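Local coordinates for protein 2-hydroxyisobutanoyl-CoA mutase large subunit (Aquincola tertiaricarbonis, PDB 4R3U) that catalyses, with its small subunit, the cobalamin-dependent interconversion of 2-hydroxyisobutyryl-CoA and (S)-3-hydroxybutyryl-CoA, at residues A[212-216]-A[217-221]; A[253-256]-A[257-261]; A[444-447]-A[448-452]; A[452-455]-A[456-460]. All coordinates share one frame; numbering follows the deposited sequence.

Contact 1 of 4, residues A[212-216]-A[217-221]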
loop_
_atom_site.group_PDB
_atom_site.type_symbol
_atom_site.label_atom_id
_atom_site.label_comp_id
_atom_site.label_asym_id
_atom_site.label_seq_id
_atom_site.Cartn_x
_atom_site.Cartn_y
_atom_site.Cartn_z
ATOM N N ILE A 212 28.185 -13.040 11.518
ATOM C CA ILE A 212 28.477 -14.410 11.084
ATOM C C ILE A 212 27.570 -15.479 11.706
ATOM O O ILE A 212 27.296 -16.488 11.072
ATOM C CB ILE A 212 29.983 -14.726 11.188
ATOM C CG1 ILE A 212 30.402 -15.837 10.225
ATOM C CG2 ILE A 212 30.437 -14.985 12.645
ATOM C CD1 ILE A 212 30.547 -15.413 8.798
ATOM N N LEU A 213 27.073 -15.251 12.910
ATOM C CA LEU A 213 26.200 -16.221 13.575
ATOM C C LEU A 213 24.946 -16.531 12.750
ATOM O O LEU A 213 24.585 -17.705 12.578
ATOM C CB LEU A 213 25.918 -15.817 15.047
ATOM C CG LEU A 213 27.200 -15.682 15.968
ATOM C CD1 LEU A 213 26.884 -15.076 17.301
ATOM C CD2 LEU A 213 27.920 -16.991 16.158
ATOM N N LYS A 214 24.389 -15.501 12.104
ATOM C CA LYS A 214 23.212 -15.650 11.268
ATOM C C LYS A 214 23.536 -16.330 9.947
ATOM O O LYS A 214 22.632 -16.807 9.278
ATOM C CB LYS A 214 22.495 -14.291 11.088
ATOM C CG LYS A 214 23.238 -13.247 10.280
ATOM C CD LYS A 214 22.852 -13.226 8.814
ATOM C CE LYS A 214 23.398 -11.974 8.166
ATOM N NZ LYS A 214 24.883 -12.009 7.947
ATOM N N GLU A 215 24.830 -16.352 9.558
ATOM C CA GLU A 215 25.323 -17.018 8.340
ATOM C C GLU A 215 25.280 -18.527 8.545
ATOM O O GLU A 215 24.804 -19.244 7.674
ATOM C CB GLU A 215 26.745 -16.545 8.003
ATOM C CG GLU A 215 26.810 -15.102 7.482
ATOM C CD GLU A 215 25.970 -14.832 6.251
ATOM O OE1 GLU A 215 25.817 -15.756 5.428
ATOM O OE2 GLU A 215 25.379 -13.738 6.155
ATOM N N TYR A 216 25.710 -19.002 9.736
ATOM C CA TYR A 216 25.646 -20.431 10.076
ATOM C C TYR A 216 24.190 -20.883 10.214
ATOM O O TYR A 216 23.819 -21.970 9.773
ATOM C CB TYR A 216 26.442 -20.737 11.360
ATOM C CG TYR A 216 27.919 -20.437 11.233
ATOM C CD1 TYR A 216 28.738 -21.196 10.399
ATOM C CD2 TYR A 216 28.505 -19.406 11.958
ATOM C CE1 TYR A 216 30.098 -20.904 10.259
ATOM C CE2 TYR A 216 29.866 -19.114 11.835
ATOM C CZ TYR A 216 30.656 -19.857 10.975
ATOM O OH TYR A 216 31.994 -19.558 10.841
ATOM N N MET A 217 23.375 -20.013 10.811
ATOM C CA MET A 217 21.962 -20.191 11.075
ATOM C C MET A 217 21.130 -20.131 9.775
ATOM O O MET A 217 20.235 -20.965 9.575
ATOM C CB MET A 217 21.491 -19.035 11.985
ATOM C CG MET A 217 21.732 -19.213 13.438
ATOM S SD MET A 217 20.699 -18.003 14.314
ATOM C CE MET A 217 21.400 -18.137 15.930
ATOM N N ALA A 218 21.366 -19.105 8.934
ATOM C CA ALA A 218 20.510 -18.846 7.774
ATOM C C ALA A 218 21.114 -18.436 6.438
ATOM O O ALA A 218 20.660 -18.962 5.446
ATOM C CB ALA A 218 19.408 -17.860 8.159
ATOM N N GLN A 219 21.999 -17.421 6.368
ATOM C CA GLN A 219 22.435 -16.951 5.048
ATOM C C GLN A 219 23.462 -17.819 4.291
ATOM O O GLN A 219 23.530 -17.780 3.054
ATOM C CB GLN A 219 22.709 -15.444 5.021
ATOM C CG GLN A 219 23.074 -14.942 3.619
ATOM C CD GLN A 219 22.917 -13.482 3.441
ATOM O OE1 GLN A 219 22.191 -13.061 2.559
ATOM N NE2 GLN A 219 23.603 -12.680 4.265
ATOM N N LYS A 220 24.193 -18.660 5.044
ATOM C CA LYS A 220 25.140 -19.662 4.545
ATOM C C LYS A 220 26.420 -19.135 3.835
ATOM O O LYS A 220 27.009 -19.825 2.987
ATOM C CB LYS A 220 24.394 -20.763 3.769
ATOM C CG LYS A 220 23.125 -21.270 4.452
ATOM C CD LYS A 220 23.383 -21.989 5.777
ATOM C CE LYS A 220 22.117 -22.460 6.421
ATOM N NZ LYS A 220 21.951 -23.918 6.267
ATOM N N GLU A 221 26.876 -17.936 4.243
ATOM C CA GLU A 221 28.119 -17.352 3.739
ATOM C C GLU A 221 29.146 -17.471 4.845
ATOM O O GLU A 221 29.067 -16.769 5.838
ATOM C CB GLU A 221 27.944 -15.880 3.318
ATOM C CG GLU A 221 26.815 -15.652 2.328
ATOM C CD GLU A 221 26.443 -14.210 2.090
ATOM O OE1 GLU A 221 27.085 -13.316 2.688
ATOM O OE2 GLU A 221 25.486 -13.971 1.320
#
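Glu215 OE2 is held by two donors. Gln219 NE2, one helical turn further on, gives it an almost straight bond of 2.8 Å on the syn lone pair. The Glu215 carboxylate and the Gln219 amide are nearly coplanar, 22° apart, with the oxygen in the amide plane. Lys214 NZ adds a salt bridge at 2.5 Å from the anti side, and the ammonium group is also bonded to Asn180 OD1 and Asp211 O. The other oxygen, OE1, uses its anti lone pair to take the backbone N of Glu221 at 2.7 Å. With both oxygens engaged in this buried setting, the carboxylate is fixed in rotation, and the nearby ammonium probably helps to keep it ionised. The Glu215 chain gets there by folding at chi2 (-57°), which turns its end forward along the helix, towards Gln219 and Glu221. Glu221 OE1 lies 3.9 Å from Glu215 OE1, a like-charge approach probably eased by Asn180 ND2, which donates to the former.

The backbone widens beside this cluster. Lys214 O accepts from Ala218 N at 2.6 Å and from Gln219 N at 3.0 Å, and Lys220 N reaches back five residues to Glu215 O. Lys220 then leaves the helix with positive phi, and its NZ forms salt bridges with Glu569 and with Asp30 of the small subunit. This pi-type ending of helix 213-219, which follows strand 206-208 of the TIM barrel, brings Gln219 to the acyl-CoA and Ala218 O to a cobalamin amide: the active-site end of a barrel beta-alpha unit.

Contact 2 of 4, residues A[253-256]-A[257-261]. With 3HC (3-hydroxybutanoyl-coenzyme A), chain E.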
loop_
_atom_site.group_PDB
_atom_site.type_symbol
_atom_site.label_atom_id
_atom_site.label_comp_id
_atom_site.label_asym_id
_atom_site.label_seq_id
_atom_site.Cartn_x
_atom_site.Cartn_y
_atom_site.Cartn_z
ATOM N N SER A 253 21.417 -9.448 12.312
ATOM C CA SER A 253 20.295 -9.662 11.400
ATOM C C SER A 253 19.263 -10.749 11.669
ATOM O O SER A 253 19.594 -11.888 11.977
ATOM C CB SER A 253 20.790 -9.751 9.957
ATOM O OG SER A 253 21.885 -8.891 9.687
ATOM N N GLY A 254 18.012 -10.387 11.446
ATOM C CA GLY A 254 16.877 -11.297 11.550
ATOM C C GLY A 254 16.266 -11.579 10.189
ATOM O O GLY A 254 15.691 -12.654 9.980
ATOM N N TYR A 255 16.449 -10.618 9.242
ATOM C CA TYR A 255 15.953 -10.712 7.881
ATOM C C TYR A 255 16.140 -12.109 7.234
ATOM O O TYR A 255 15.179 -12.713 6.738
ATOM C CB TYR A 255 16.571 -9.603 6.989
ATOM C CG TYR A 255 16.011 -9.603 5.575
ATOM C CD1 TYR A 255 14.808 -8.960 5.278
ATOM C CD2 TYR A 255 16.641 -10.312 4.552
ATOM C CE1 TYR A 255 14.236 -9.039 4.008
ATOM C CE2 TYR A 255 16.085 -10.389 3.273
ATOM C CZ TYR A 255 14.879 -9.752 3.004
ATOM O OH TYR A 255 14.325 -9.816 1.741
ATOM N N HIS A 256 17.388 -12.589 7.227
ATOM C CA HIS A 256 17.803 -13.842 6.615
ATOM C C HIS A 256 17.218 -15.032 7.323
ATOM O O HIS A 256 16.941 -16.033 6.666
ATOM C CB HIS A 256 19.328 -13.912 6.558
ATOM C CG HIS A 256 19.956 -12.609 6.167
ATOM N ND1 HIS A 256 20.257 -11.634 7.120
ATOM C CD2 HIS A 256 20.288 -12.141 4.942
ATOM C CE1 HIS A 256 20.779 -10.626 6.441
ATOM N NE2 HIS A 256 20.824 -10.886 5.132
ATOM N N ILE A 257 17.049 -14.940 8.675
ATOM C CA ILE A 257 16.438 -15.987 9.494
ATOM C C ILE A 257 14.980 -16.113 9.024
ATOM O O ILE A 257 14.533 -17.228 8.724
ATOM C CB ILE A 257 16.601 -15.704 11.035
ATOM C CG1 ILE A 257 18.091 -15.822 11.485
ATOM C CG2 ILE A 257 15.696 -16.620 11.907
ATOM C CD1 ILE A 257 18.469 -14.985 12.712
ATOM N N SER A 258 14.265 -14.967 8.886
ATOM C CA SER A 258 12.881 -14.966 8.385
ATOM C C SER A 258 12.803 -15.544 6.963
ATOM O O SER A 258 12.014 -16.457 6.695
ATOM C CB SER A 258 12.306 -13.554 8.394
ATOM O OG SER A 258 10.938 -13.591 8.031
ATOM N N GLU A 259 13.618 -14.989 6.057
ATOM C CA GLU A 259 13.670 -15.377 4.647
ATOM C C GLU A 259 14.097 -16.841 4.402
ATOM O O GLU A 259 13.719 -17.424 3.371
ATOM C CB GLU A 259 14.484 -14.366 3.845
ATOM C CG GLU A 259 13.796 -13.018 3.755
ATOM C CD GLU A 259 12.728 -12.909 2.690
ATOM O OE1 GLU A 259 11.579 -12.552 3.035
ATOM O OE2 GLU A 259 13.030 -13.215 1.514
ATOM N N ALA A 260 14.840 -17.435 5.371
ATOM C CA ALA A 260 15.229 -18.848 5.365
ATOM C C ALA A 260 14.003 -19.738 5.744
ATOM O O ALA A 260 14.101 -20.960 5.686
ATOM C CB ALA A 260 16.374 -19.087 6.339
ATOM N N GLY A 261 12.915 -19.103 6.207
ATOM C CA GLY A 261 11.645 -19.730 6.556
ATOM C C GLY A 261 11.180 -19.632 7.988
ATOM O O GLY A 261 10.325 -20.421 8.403
HETATM N N1A 3HC E . 16.790 13.555 15.285
HETATM C C2A 3HC E . 18.215 13.948 15.370
HETATM N N3A 3HC E . 19.093 13.011 14.657
HETATM C C4A 3HC E . 18.599 11.933 14.003
HETATM C C5A 3HC E . 17.279 11.649 13.984
HETATM C C6A 3HC E . 16.401 12.443 14.636
HETATM N N6A 3HC E . 15.112 12.111 14.585
HETATM N N7A 3HC E . 17.122 10.542 13.253
HETATM C C8A 3HC E . 18.318 10.153 12.822
HETATM N N9A 3HC E . 19.230 10.989 13.308
HETATM C C1B 3HC E . 20.712 10.983 13.116
HETATM C C2B 3HC E . 21.375 9.767 13.729
HETATM O O2B 3HC E . 21.690 9.975 15.110
HETATM C C3B 3HC E . 22.623 9.621 12.875
HETATM O O3B 3HC E . 23.661 10.529 13.318
HETATM P P3B 3HC E . 25.208 10.094 13.486
HETATM O O7A 3HC E . 25.590 9.684 12.119
HETATM O O8A 3HC E . 25.828 11.361 13.948
HETATM O O9A 3HC E . 25.129 9.017 14.498
HETATM C C4B 3HC E . 22.161 10.070 11.493
HETATM O O4B 3HC E . 20.997 10.926 11.699
HETATM C C5B 3HC E . 21.836 8.862 10.596
HETATM O O5B 3HC E . 20.603 8.242 11.025
HETATM P P1A 3HC E . 20.504 6.715 11.584
HETATM O O1A 3HC E . 21.795 6.261 12.171
HETATM O O2A 3HC E . 19.288 6.606 12.406
HETATM O O3A 3HC E . 20.178 5.998 10.144
HETATM P P2A 3HC E . 21.223 5.247 9.152
HETATM O O4A 3HC E . 20.477 4.817 7.960
HETATM O O5A 3HC E . 22.463 6.040 8.968
HETATM O O6A 3HC E . 21.599 3.988 10.032
HETATM C CBP 3HC E . 21.554 1.693 10.810
HETATM C CCP 3HC E . 20.713 2.893 10.325
HETATM C CDP 3HC E . 22.147 2.093 12.168
HETATM C CEP 3HC E . 20.636 0.486 11.036
HETATM C CAP 3HC E . 22.706 1.362 9.802
HETATM O OAP 3HC E . 23.614 0.333 10.253
HETATM C C9P 3HC E . 22.294 1.166 8.314
HETATM O O9P 3HC E . 22.218 2.123 7.541
HETATM N N8P 3HC E . 22.126 -0.103 7.909
HETATM C C7P 3HC E . 21.806 -0.417 6.512
HETATM C C6P 3HC E . 21.922 -1.915 6.267
HETATM C C5P 3HC E . 21.497 -2.308 4.849
HETATM O O5P 3HC E . 21.015 -1.500 4.050
HETATM N N4P 3HC E . 21.707 -3.601 4.581
HETATM C C3P 3HC E . 21.358 -4.198 3.300
HETATM C C2P 3HC E . 21.155 -5.672 3.525
HETATM S S1P 3HC E . 20.616 -6.517 2.007
HETATM C C1 3HC E . 20.551 -8.183 2.687
HETATM O O1 3HC E . 21.399 -8.644 3.449
HETATM C C2 3HC E . 19.303 -9.016 2.343
HETATM C C3 3HC E . 19.366 -9.604 0.931
HETATM O O3 3HC E . 19.526 -8.550 -0.012
HETATM C C4 3HC E . 20.507 -10.624 0.798
HETATM O O HOH W 1 15.201 -12.016 0.671
#
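The aliphatic part of an acidic side chain lies on an aromatic face here: Glu259 CG sits 3.8 Å from the centroid of the Tyr255 ring, a CH-pi contact 24° off the ring normal. Chi1 of Tyr255 (-176°) swings the ring forward along the helix to meet the residue one turn on. The carboxylate lies nearly parallel to the ring, and a water joins the two polar ends, 2.6 Å from Tyr255 OH and donating to Glu259 OE2. Glu259 OE1 accepts from Ala347 N.

Tyr255 also touches the substrate, its CE2 lying 3.6 Å from C2 of the hydroxybutanoyl chain. Next to it, His256 presents an edge: NE2 donates in the ring plane to the thioester oxygen O1 at 2.9 Å, with an N-H...O angle of 157°, and likewise to O1 of 2-hydroxyisobutyryl-CoA, also bound in the crystal. Replacing Tyr255 by an alanine would probably leave Glu259 CG without the face it rests on, strand the bridging water and open a gap beside substrate C2.

The backbone bond from Glu259 N to Tyr255 O (2.8 Å) spans the turn that brings Glu259 against the ring. Gly261 closes the short helix 255-259 with positive phi in a Schellman motif. The turn follows the barrel strand 252-253 and forms part of the active-site wall where acyl group, 5'-deoxyadenosine and cobalamin come together.

Contact 3 of 4, residues A[444-447]-A[448-452]; sequences GGTI and KLIEQ
Ile450 packs back on Thr446 within the short helix 446-451, which a pair of glycines joins to the helix before it. Gly444 ends that earlier helix in a Schellman motif and Gly445 takes the N-cap position of the next, both with positive phi at which a CB would collide with the preceding carbonyl O. From Ile450 CB, 3.5 Å from Ile447 O, the chain runs back along the buried side of the helix toward Thr446. CG1, placed beside the backbone N (chi1 -75°), lies 3.4 Å from Thr446 O, and the extended chi2 carries CD1 on to Thr446 CG2 at 3.7 Å. The two side chains run alongside each other, methyl against methyl. CG2, the other branch, turns to Tyr216 of helix 213-219, and helices 226-243 and 454-472 also touch this buried residue.

Backbone bonds back the pairing, with Ile450 N donating to Thr446 O at 2.8 Å and Leu449 N to Gly445 O. The outer side of the helix is more exposed. There Lys448 CG lies against Gly444 O, and Glu451 crosses Ile447 with its carboxylate beside the methyl branch, OE2 3.5 Å from CG2.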
loop_
_atom_site.group_PDB
_atom_site.type_symbol
_atom_site.label_atom_id
_atom_site.label_comp_id
_atom_site.label_asym_id
_atom_site.label_seq_id
_atom_site.Cartn_x
_atom_site.Cartn_y
_atom_site.Cartn_z
ATOM N N GLY A 444 22.822 -24.459 26.585
ATOM C CA GLY A 444 24.263 -24.289 26.438
ATOM C C GLY A 444 24.781 -23.169 25.555
ATOM O O GLY A 444 25.968 -23.155 25.208
ATOM N N GLY A 445 23.918 -22.228 25.189
ATOM C CA GLY A 445 24.360 -21.096 24.385
ATOM C C GLY A 445 24.158 -21.246 22.893
ATOM O O GLY A 445 23.871 -22.334 22.388
ATOM N N THR A 446 24.354 -20.130 22.194
ATOM C CA THR A 446 24.153 -19.954 20.767
ATOM C C THR A 446 25.036 -20.860 19.963
ATOM O O THR A 446 24.513 -21.658 19.194
ATOM C CB THR A 446 24.269 -18.463 20.419
ATOM O OG1 THR A 446 23.257 -17.740 21.110
ATOM C CG2 THR A 446 24.182 -18.187 18.965
ATOM N N ILE A 447 26.366 -20.741 20.135
ATOM C CA ILE A 447 27.378 -21.516 19.407
ATOM C C ILE A 447 27.146 -23.011 19.463
ATOM O O ILE A 447 27.112 -23.642 18.404
ATOM C CB ILE A 447 28.835 -21.045 19.667
ATOM C CG1 ILE A 447 28.979 -19.575 19.201
ATOM C CG2 ILE A 447 29.847 -21.955 18.943
ATOM C CD1 ILE A 447 30.268 -18.955 19.441
ATOM N N LYS A 448 26.877 -23.554 20.662
ATOM C CA LYS A 448 26.591 -24.985 20.849
ATOM C C LYS A 448 25.335 -25.433 20.095
ATOM O O LYS A 448 25.363 -26.474 19.438
ATOM C CB LYS A 448 26.493 -25.365 22.343
ATOM C CG LYS A 448 27.746 -25.047 23.171
ATOM C CD LYS A 448 29.104 -25.697 22.724
ATOM C CE LYS A 448 30.113 -24.734 22.074
ATOM N NZ LYS A 448 30.291 -23.419 22.788
ATOM N N LEU A 449 24.264 -24.616 20.151
ATOM C CA LEU A 449 22.992 -24.863 19.476
ATOM C C LEU A 449 23.123 -24.739 17.969
ATOM O O LEU A 449 22.415 -25.446 17.253
ATOM C CB LEU A 449 21.894 -23.943 20.032
ATOM C CG LEU A 449 21.008 -24.474 21.175
ATOM C CD1 LEU A 449 21.784 -25.335 22.141
ATOM C CD2 LEU A 449 20.354 -23.330 21.924
ATOM N N ILE A 450 24.037 -23.868 17.486
ATOM C CA ILE A 450 24.362 -23.704 16.062
ATOM C C ILE A 450 25.088 -24.979 15.644
ATOM O O ILE A 450 24.745 -25.565 14.617
ATOM C CB ILE A 450 25.195 -22.408 15.773
ATOM C CG1 ILE A 450 24.304 -21.139 15.839
ATOM C CG2 ILE A 450 25.939 -22.498 14.436
ATOM C CD1 ILE A 450 25.059 -19.767 15.733
ATOM N N GLU A 451 26.032 -25.457 16.489
ATOM C CA GLU A 451 26.760 -26.709 16.254
ATOM C C GLU A 451 25.822 -27.941 16.274
ATOM O O GLU A 451 26.093 -28.918 15.579
ATOM C CB GLU A 451 27.901 -26.876 17.263
ATOM C CG GLU A 451 29.075 -25.935 17.039
ATOM C CD GLU A 451 30.099 -25.857 18.162
ATOM O OE1 GLU A 451 29.898 -26.503 19.220
ATOM O OE2 GLU A 451 31.104 -25.129 17.985
ATOM N N GLN A 452 24.725 -27.890 17.060
ATOM C CA GLN A 452 23.734 -28.982 17.150
ATOM C C GLN A 452 22.673 -28.847 16.011
ATOM O O GLN A 452 21.832 -29.737 15.852
ATOM C CB GLN A 452 23.021 -28.970 18.527
ATOM C CG GLN A 452 23.869 -29.390 19.747
ATOM C CD GLN A 452 23.204 -29.076 21.098
ATOM O OE1 GLN A 452 21.969 -29.036 21.232
ATOM N NE2 GLN A 452 24.004 -28.851 22.145
#

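Contact 4 of 4, residues A[452-455]-A[456-460]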
loop_
_atom_site.group_PDB
_atom_site.type_symbol
_atom_site.label_atom_id
_atom_site.label_comp_id
_atom_site.label_asym_id
_atom_site.label_seq_id
_atom_site.Cartn_x
_atom_site.Cartn_y
_atom_site.Cartn_z
ATOM N N GLN A 452 24.725 -27.890 17.060
ATOM C CA GLN A 452 23.734 -28.982 17.150
ATOM C C GLN A 452 22.673 -28.847 16.011
ATOM O O GLN A 452 21.832 -29.737 15.852
ATOM C CB GLN A 452 23.021 -28.970 18.527
ATOM C CG GLN A 452 23.869 -29.390 19.747
ATOM C CD GLN A 452 23.204 -29.076 21.098
ATOM O OE1 GLN A 452 21.969 -29.036 21.232
ATOM N NE2 GLN A 452 24.004 -28.851 22.145
ATOM N N GLY A 453 22.695 -27.714 15.291
ATOM C CA GLY A 453 21.755 -27.375 14.227
ATOM C C GLY A 453 20.344 -27.107 14.714
ATOM O O GLY A 453 19.385 -27.269 13.953
ATOM N N TRP A 454 20.213 -26.695 15.988
ATOM C CA TRP A 454 18.956 -26.442 16.684
ATOM C C TRP A 454 18.121 -25.289 16.099
ATOM O O TRP A 454 16.898 -25.431 15.956
ATOM C CB TRP A 454 19.238 -26.231 18.181
ATOM C CG TRP A 454 18.029 -26.040 19.059
ATOM C CD1 TRP A 454 17.303 -27.013 19.682
ATOM C CD2 TRP A 454 17.484 -24.786 19.502
ATOM N NE1 TRP A 454 16.333 -26.443 20.478
ATOM C CE2 TRP A 454 16.426 -25.079 20.388
ATOM C CE3 TRP A 454 17.799 -23.439 19.242
ATOM C CZ2 TRP A 454 15.689 -24.079 21.024
ATOM C CZ3 TRP A 454 17.053 -22.446 19.851
ATOM C CH2 TRP A 454 16.022 -22.767 20.745
ATOM N N PHE A 455 18.768 -24.150 15.809
ATOM C CA PHE A 455 18.130 -22.961 15.251
ATOM C C PHE A 455 17.604 -23.274 13.886
ATOM O O PHE A 455 16.438 -23.020 13.606
ATOM C CB PHE A 455 19.138 -21.789 15.162
ATOM C CG PHE A 455 19.582 -21.251 16.505
ATOM C CD1 PHE A 455 18.756 -20.401 17.245
ATOM C CD2 PHE A 455 20.820 -21.596 17.037
ATOM C CE1 PHE A 455 19.163 -19.914 18.489
ATOM C CE2 PHE A 455 21.240 -21.067 18.256
ATOM C CZ PHE A 455 20.409 -20.235 18.978
ATOM N N GLN A 456 18.482 -23.843 13.049
ATOM C CA GLN A 456 18.281 -24.252 11.659
ATOM C C GLN A 456 17.128 -25.273 11.551
ATOM O O GLN A 456 16.349 -25.187 10.605
ATOM C CB GLN A 456 19.594 -24.822 11.045
ATOM C CG GLN A 456 20.881 -23.954 11.243
ATOM C CD GLN A 456 21.716 -24.170 12.532
ATOM O OE1 GLN A 456 21.314 -23.837 13.663
ATOM N NE2 GLN A 456 22.958 -24.641 12.376
ATOM N N LYS A 457 16.990 -26.200 12.519
ATOM C CA LYS A 457 15.921 -27.201 12.482
ATOM C C LYS A 457 14.578 -26.553 12.758
ATOM O O LYS A 457 13.576 -26.935 12.149
ATOM C CB LYS A 457 16.197 -28.386 13.414
ATOM C CG LYS A 457 17.162 -29.402 12.801
ATOM C CD LYS A 457 17.766 -30.365 13.851
ATOM C CE LYS A 457 18.829 -31.269 13.270
ATOM N NZ LYS A 457 19.571 -32.000 14.334
ATOM N N GLN A 458 14.568 -25.529 13.627
ATOM C CA GLN A 458 13.354 -24.808 13.944
ATOM C C GLN A 458 12.879 -23.978 12.767
ATOM O O GLN A 458 11.687 -24.002 12.452
ATOM C CB GLN A 458 13.550 -23.956 15.179
ATOM C CG GLN A 458 13.235 -24.681 16.474
ATOM C CD GLN A 458 13.357 -23.685 17.582
ATOM O OE1 GLN A 458 12.432 -22.895 17.875
ATOM N NE2 GLN A 458 14.562 -23.605 18.109
ATOM N N ILE A 459 13.820 -23.284 12.093
ATOM C CA ILE A 459 13.575 -22.479 10.893
ATOM C C ILE A 459 12.979 -23.399 9.796
ATOM O O ILE A 459 11.930 -23.083 9.226
ATOM C CB ILE A 459 14.880 -21.779 10.417
ATOM C CG1 ILE A 459 15.403 -20.775 11.470
ATOM C CG2 ILE A 459 14.652 -21.074 9.092
ATOM C CD1 ILE A 459 16.892 -20.266 11.281
ATOM N N ALA A 460 13.640 -24.556 9.551
ATOM C CA ALA A 460 13.248 -25.547 8.539
ATOM C C ALA A 460 11.839 -26.102 8.739
ATOM O O ALA A 460 11.147 -26.401 7.766
ATOM C CB ALA A 460 14.265 -26.668 8.471
#
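Trp454 and Gln458 make the aromatic contact of this helix start. Gln458 NE2 stands over one face of the indole, 3.1 Å from CH2, with the amide plane turned 71° to the ring, so that the amide approaches the face steeply rather than lying flat on it. With CG turned away from its own backbone N (chi1 -176°), the indole of Trp454 lies where the extended Gln458 chain can reach it. The benzene edge of the same indole presses on Phe455, its CE3 lying over the centre of the phenyl ring. With an alanine in place of Trp454, the Gln458 amide would probably lose the face it rests on and be set free to turn, and the Phe455 ring would lose the indole edge over one face.

Amide and backbone contacts come next. The bent Gln456 chain brings its amide back over Gly453, with NE2 3.5 Å from CA, and the same NE2 donates to Ile450 O of the preceding helix. Gly453 is both the Schellman residue that ends helix 446-451 and the N-cap of helix 454-472, a single glycine linking two consecutive helices. OE1 of Gln456 lies near the plane of the phenyl ring of Phe455, 3.3 Å from Phe455 CB.

Backbone hydrogen bonds complete the first turn: Lys457 N to Gly453 O at 3.0 Å, Gln458 N to Trp454 O at 3.3 Å, and Ile459 N to Phe455 O in the carbonyl plane at 3.0 Å. The aliphatic chain of Lys457 runs outward along Gly453 O, CG 3.3 Å from it.

Overall arrangement
Contacts 1 and 2 line part of the active site, and contacts 3 and 4 lie behind them. Gln219 OE1 of contact 1 is 3.2 Å from His256 CD2 of contact 2, which places the amide beside the substrate-binding histidine. Contact 1 also reaches outward: Met217 CE packs on Phe455 CG of contact 4 at 3.7 Å. Contacts 3 and 4 share Gln452 and are joined by a probable hydrogen bond from Trp454 N to Leu449 O, 2.8 Å. Ile459 of contact 4 touches Ala260 of contact 2 and comes to about 7 Å from cobalamin between nearest side-chain and ligand atoms, whereas Ile450 of contact 3 stays about 13 Å away.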